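Local coordinates for protein phenylalanine ammonia-lyase (Rhodosporidium toruloides, PDB 1Y2M) that catalyses the non-oxidative deamination of L-phenylalanine and L-tyrosine to trans-cinnamate and p-coumarate, releasing ammonium, at residues D361-P364 with L365-S368; I432-L435 with N436-L440. All coordinates share one frame; numbering follows the deposited sequence.

Contact 1 (D361-P364 with L365-S368); sequences DRYP and LRTS
The short helix 363-366, one turn long with Arg362 at its N-cap, carries Arg366, which probably binds cinnamate. Arg366 turns back on the residues before the helix: its NE gives a nearly straight bond (2.9 Å, 167°) to Asp361 O, which lies in the guanidinium plane, while NH2 adds a weak one to the same oxygen. A water joins NH2 to that carbonyl as well. The Arg366 side chain reaches that oxygen by leaving with CG anti to the backbone N and bending at chi3 (56°). Its NH2 also comes to the edge of the Tyr363 ring, 3.7 Å from Tyr363 CE1, with ring and guanidinium planes 85° apart. These bonds, with that of NH1 to Gly410 O of the second subunit, probably fix the rotation of the guanidinium. At the helix end Tyr363 O takes two donors from opposite faces of its carbonyl plane: Thr367 OG1 lies 2.7 Å from Tyr363 O, and Thr367 N is the other. The methyl CG2 of Thr367 makes an off-centre CH-pi contact with the Tyr363 ring, 4.2 Å from its centroid. Phe413 of the second subunit meets that ring too. Within the chain, Pro364 packs on helix 416-443 and Leu365 on helix 273-303.

Contact 2 (I432-L435 with N436-L440); sequences IGKL and NFTQL
Leu435 O is gripped by two donors from the next helical turn: Gln439 N at 2.9 Å, in the regular i to i+4 bond, and Thr438 OG1 at 2.8 Å. The hydroxyl sits between the backbone N and carbonyl carbon of its own residue (chi1 63°), which folds it back over the preceding turn, and it meets the carbonyl well off the C=O direction, at 122°. The same torsion puts Thr438 CG2 beside the backbone N, 3.9 Å from Lys434 CE, where the two side chains cross at about a right angle. On another side of the helix Ile432 and Asn436 run side by side, with Ile432 CG2 3.4 Å from Asn436 OD1, an oxygen that accepts from Ser293 OG. Asn436 ND2 gives a weak bond to Gln439 OE1 (3.0 Å, 131°). The Gln439 amide then reaches across the Leu435 side chain, with Gln439 NE2 3.7 Å from Leu435 CG, and bonds Thr297 OG1. Lys434 NZ leaves the helix for Val492 O of the second subunit and Gln493 OE1 of the third. The two amides and the amine are thus buried yet bonded, which probably pins helix 416-443 to helix 273-303 and to both neighbouring subunits.

Overall arrangement
The two contacts are in series along the chain, yet their centres lie only 11 Å apart, because the turn of contact 1 rests against the helix of contact 2. Gln439 NE2 probably donates to Pro364 O (3.0 Å), and Leu435 CD1 approaches the same oxygen; Pro364 CG packs against Thr438 OG1 and Leu365 CD2 against Gln439 CG. Contact 1 probably lines the cinnamate pocket, with Arg366 about 4 Å from Gln360, side chain to side chain. Contact 2 lies farther from it: the side chain of Leu435 is about 9 Å from that of Arg366. Both touch the second subunit, whose Val502 packs on Thr367, Leu435 and Thr438.

Contact 1 (D361-P364 with L365-S368)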
loop_
_atom_site.group_PDB
_atom_site.type_symbol
_atom_site.label_atom_id
_atom_site.label_comp_id
_atom_site.label_asym_id
_atom_site.label_seq_id
_atom_site.Cartn_x
_atom_site.Cartn_y
_atom_site.Cartn_z
ATOM N N ASP B 361 27.742 -19.085 -1.537
ATOM C CA ASP B 361 27.341 -17.672 -1.532
ATOM C C ASP B 361 25.955 -17.540 -0.970
ATOM O O ASP B 361 25.138 -18.415 -1.121
ATOM C CB ASP B 361 27.401 -17.079 -2.948
ATOM C CG ASP B 361 28.814 -16.857 -3.440
ATOM O OD1 ASP B 361 29.779 -17.004 -2.637
ATOM O OD2 ASP B 361 28.952 -16.529 -4.626
ATOM N N ARG B 362 25.651 -16.393 -0.380
ATOM C CA ARG B 362 24.327 -16.178 0.115
ATOM C C ARG B 362 23.381 -15.776 -1.029
ATOM O O ARG B 362 23.794 -15.614 -2.171
ATOM C CB ARG B 362 24.373 -15.120 1.219
ATOM C CG ARG B 362 25.212 -15.585 2.426
ATOM C CD ARG B 362 25.285 -14.451 3.416
ATOM N NE ARG B 362 26.114 -14.777 4.574
ATOM C CZ ARG B 362 27.414 -14.508 4.659
ATOM N NH1 ARG B 362 28.065 -13.932 3.655
ATOM N NH2 ARG B 362 28.070 -14.833 5.769
ATOM N N TYR B 363 22.122 -15.578 -0.691
ATOM C CA TYR B 363 21.118 -15.490 -1.742
ATOM C C TYR B 363 21.225 -14.247 -2.606
ATOM O O TYR B 363 20.834 -14.306 -3.821
ATOM C CB TYR B 363 19.704 -15.610 -1.164
ATOM C CG TYR B 363 19.258 -16.981 -0.715
ATOM C CD1 TYR B 363 20.129 -18.053 -0.549
ATOM C CD2 TYR B 363 17.921 -17.143 -0.317
ATOM C CE1 TYR B 363 19.645 -19.315 -0.066
ATOM C CE2 TYR B 363 17.479 -18.306 0.157
ATOM C CZ TYR B 363 18.301 -19.389 0.266
ATOM O OH TYR B 363 17.714 -20.536 0.794
ATOM N N PRO B 364 21.671 -13.087 -2.045
ATOM C CA PRO B 364 21.779 -11.917 -2.922
ATOM C C PRO B 364 22.611 -12.119 -4.201
ATOM O O PRO B 364 22.324 -11.549 -5.235
ATOM C CB PRO B 364 22.351 -10.837 -1.987
ATOM C CG PRO B 364 21.698 -11.249 -0.640
ATOM C CD PRO B 364 21.938 -12.732 -0.628
ATOM N N LEU B 365 23.619 -12.971 -4.115
ATOM C CA LEU B 365 24.430 -13.332 -5.268
ATOM C C LEU B 365 23.917 -14.619 -5.937
ATOM O O LEU B 365 23.692 -14.653 -7.151
ATOM C CB LEU B 365 25.875 -13.524 -4.798
ATOM C CG LEU B 365 26.546 -12.227 -4.330
ATOM C CD1 LEU B 365 28.011 -12.516 -3.897
ATOM C CD2 LEU B 365 26.474 -11.066 -5.382
ATOM N N ARG B 366 23.731 -15.673 -5.148
ATOM C CA ARG B 366 23.438 -17.001 -5.705
ATOM C C ARG B 366 22.038 -17.116 -6.318
ATOM O O ARG B 366 21.844 -17.948 -7.195
ATOM C CB ARG B 366 23.651 -18.077 -4.662
ATOM C CG ARG B 366 23.272 -19.527 -5.073
ATOM C CD ARG B 366 24.002 -20.543 -4.231
ATOM N NE ARG B 366 23.808 -20.381 -2.791
ATOM C CZ ARG B 366 23.020 -21.126 -2.025
ATOM N NH1 ARG B 366 22.242 -22.071 -2.545
ATOM N NH2 ARG B 366 22.980 -20.899 -0.722
ATOM N N THR B 367 21.093 -16.291 -5.866
ATOM C CA THR B 367 19.732 -16.334 -6.439
ATOM C C THR B 367 19.429 -15.140 -7.324
ATOM O O THR B 367 18.249 -14.897 -7.693
ATOM C CB THR B 367 18.606 -16.459 -5.345
ATOM O OG1 THR B 367 18.439 -15.217 -4.651
ATOM C CG2 THR B 367 18.858 -17.616 -4.398
ATOM N N SER B 368 20.464 -14.385 -7.711
ATOM C CA SER B 368 20.258 -13.171 -8.504
ATOM C C SER B 368 19.528 -13.408 -9.834
ATOM O O SER B 368 18.615 -12.658 -10.168
ATOM C CB SER B 368 21.556 -12.351 -8.613
ATOM O OG SER B 368 22.659 -13.103 -9.098
HETATM O O HOH W 1 24.597 -19.785 1.575
#

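Contact 2 (I432-L435 with N436-L440)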
loop_
_atom_site.group_PDB
_atom_site.type_symbol
_atom_site.label_atom_id
_atom_site.label_comp_id
_atom_site.label_asym_id
_atom_site.label_seq_id
_atom_site.Cartn_x
_atom_site.Cartn_y
_atom_site.Cartn_z
ATOM N N ILE B 432 14.636 -4.810 -7.788
ATOM C CA ILE B 432 16.047 -4.577 -8.120
ATOM C C ILE B 432 16.722 -3.909 -6.928
ATOM O O ILE B 432 17.774 -4.343 -6.446
ATOM C CB ILE B 432 16.201 -3.650 -9.363
ATOM C CG1 ILE B 432 15.613 -4.308 -10.619
ATOM C CG2 ILE B 432 17.688 -3.284 -9.568
ATOM C CD1 ILE B 432 15.474 -3.391 -11.796
ATOM N N GLY B 433 16.118 -2.828 -6.422
ATOM C CA GLY B 433 16.695 -2.117 -5.273
ATOM C C GLY B 433 16.919 -3.057 -4.062
ATOM O O GLY B 433 18.001 -3.053 -3.442
ATOM N N LYS B 434 15.932 -3.853 -3.681
ATOM C CA LYS B 434 16.119 -4.779 -2.578
ATOM C C LYS B 434 17.292 -5.725 -2.837
ATOM O O LYS B 434 18.119 -5.922 -1.965
ATOM C CB LYS B 434 14.820 -5.530 -2.315
ATOM C CG LYS B 434 14.935 -6.490 -1.165
ATOM C CD LYS B 434 15.122 -5.826 0.191
ATOM C CE LYS B 434 15.118 -6.888 1.291
ATOM N NZ LYS B 434 15.068 -6.403 2.738
ATOM N N LEU B 435 17.422 -6.257 -4.049
ATOM C CA LEU B 435 18.559 -7.120 -4.367
ATOM C C LEU B 435 19.901 -6.453 -4.173
ATOM O O LEU B 435 20.779 -6.941 -3.441
ATOM C CB LEU B 435 18.462 -7.588 -5.822
ATOM C CG LEU B 435 19.536 -8.639 -6.189
ATOM C CD1 LEU B 435 19.339 -9.945 -5.307
ATOM C CD2 LEU B 435 19.513 -8.959 -7.646
ATOM N N ASN B 436 20.082 -5.331 -4.845
ATOM C CA ASN B 436 21.378 -4.681 -4.775
ATOM C C ASN B 436 21.619 -4.157 -3.352
ATOM O O ASN B 436 22.748 -4.155 -2.882
ATOM C CB ASN B 436 21.502 -3.575 -5.840
ATOM C CG ASN B 436 21.487 -4.161 -7.251
ATOM O OD1 ASN B 436 20.555 -3.972 -7.972
ATOM N ND2 ASN B 436 22.532 -4.920 -7.617
ATOM N N PHE B 437 20.595 -3.701 -2.650
ATOM C CA PHE B 437 20.829 -3.283 -1.242
ATOM C C PHE B 437 21.388 -4.505 -0.466
ATOM O O PHE B 437 22.317 -4.397 0.323
ATOM C CB PHE B 437 19.516 -2.888 -0.592
ATOM C CG PHE B 437 19.586 -2.812 0.902
ATOM C CD1 PHE B 437 20.345 -1.852 1.535
ATOM C CD2 PHE B 437 18.926 -3.733 1.657
ATOM C CE1 PHE B 437 20.437 -1.802 2.911
ATOM C CE2 PHE B 437 19.024 -3.718 3.044
ATOM C CZ PHE B 437 19.779 -2.734 3.663
ATOM N N THR B 438 20.750 -5.657 -0.610
ATOM C CA THR B 438 21.175 -6.835 0.166
ATOM C C THR B 438 22.567 -7.283 -0.210
ATOM O O THR B 438 23.374 -7.703 0.665
ATOM C CB THR B 438 20.241 -8.070 0.075
ATOM O OG1 THR B 438 20.163 -8.587 -1.269
ATOM C CG2 THR B 438 18.849 -7.702 0.546
ATOM N N GLN B 439 22.907 -7.135 -1.484
ATOM C CA GLN B 439 24.333 -7.414 -1.914
ATOM C C GLN B 439 25.308 -6.451 -1.248
ATOM O O GLN B 439 26.366 -6.871 -0.732
ATOM C CB GLN B 439 24.494 -7.288 -3.436
ATOM C CG GLN B 439 23.752 -8.322 -4.228
ATOM C CD GLN B 439 23.740 -8.034 -5.706
ATOM O OE1 GLN B 439 24.187 -6.955 -6.129
ATOM N NE2 GLN B 439 23.211 -8.977 -6.514
ATOM N N LEU B 440 24.987 -5.168 -1.312
ATOM C CA LEU B 440 25.862 -4.124 -0.809
ATOM C C LEU B 440 25.990 -4.263 0.713
ATOM O O LEU B 440 27.081 -4.233 1.231
ATOM C CB LEU B 440 25.286 -2.765 -1.147
ATOM C CG LEU B 440 26.026 -1.568 -0.517
ATOM C CD1 LEU B 440 27.446 -1.531 -0.987
ATOM C CD2 LEU B 440 25.368 -0.257 -0.932
#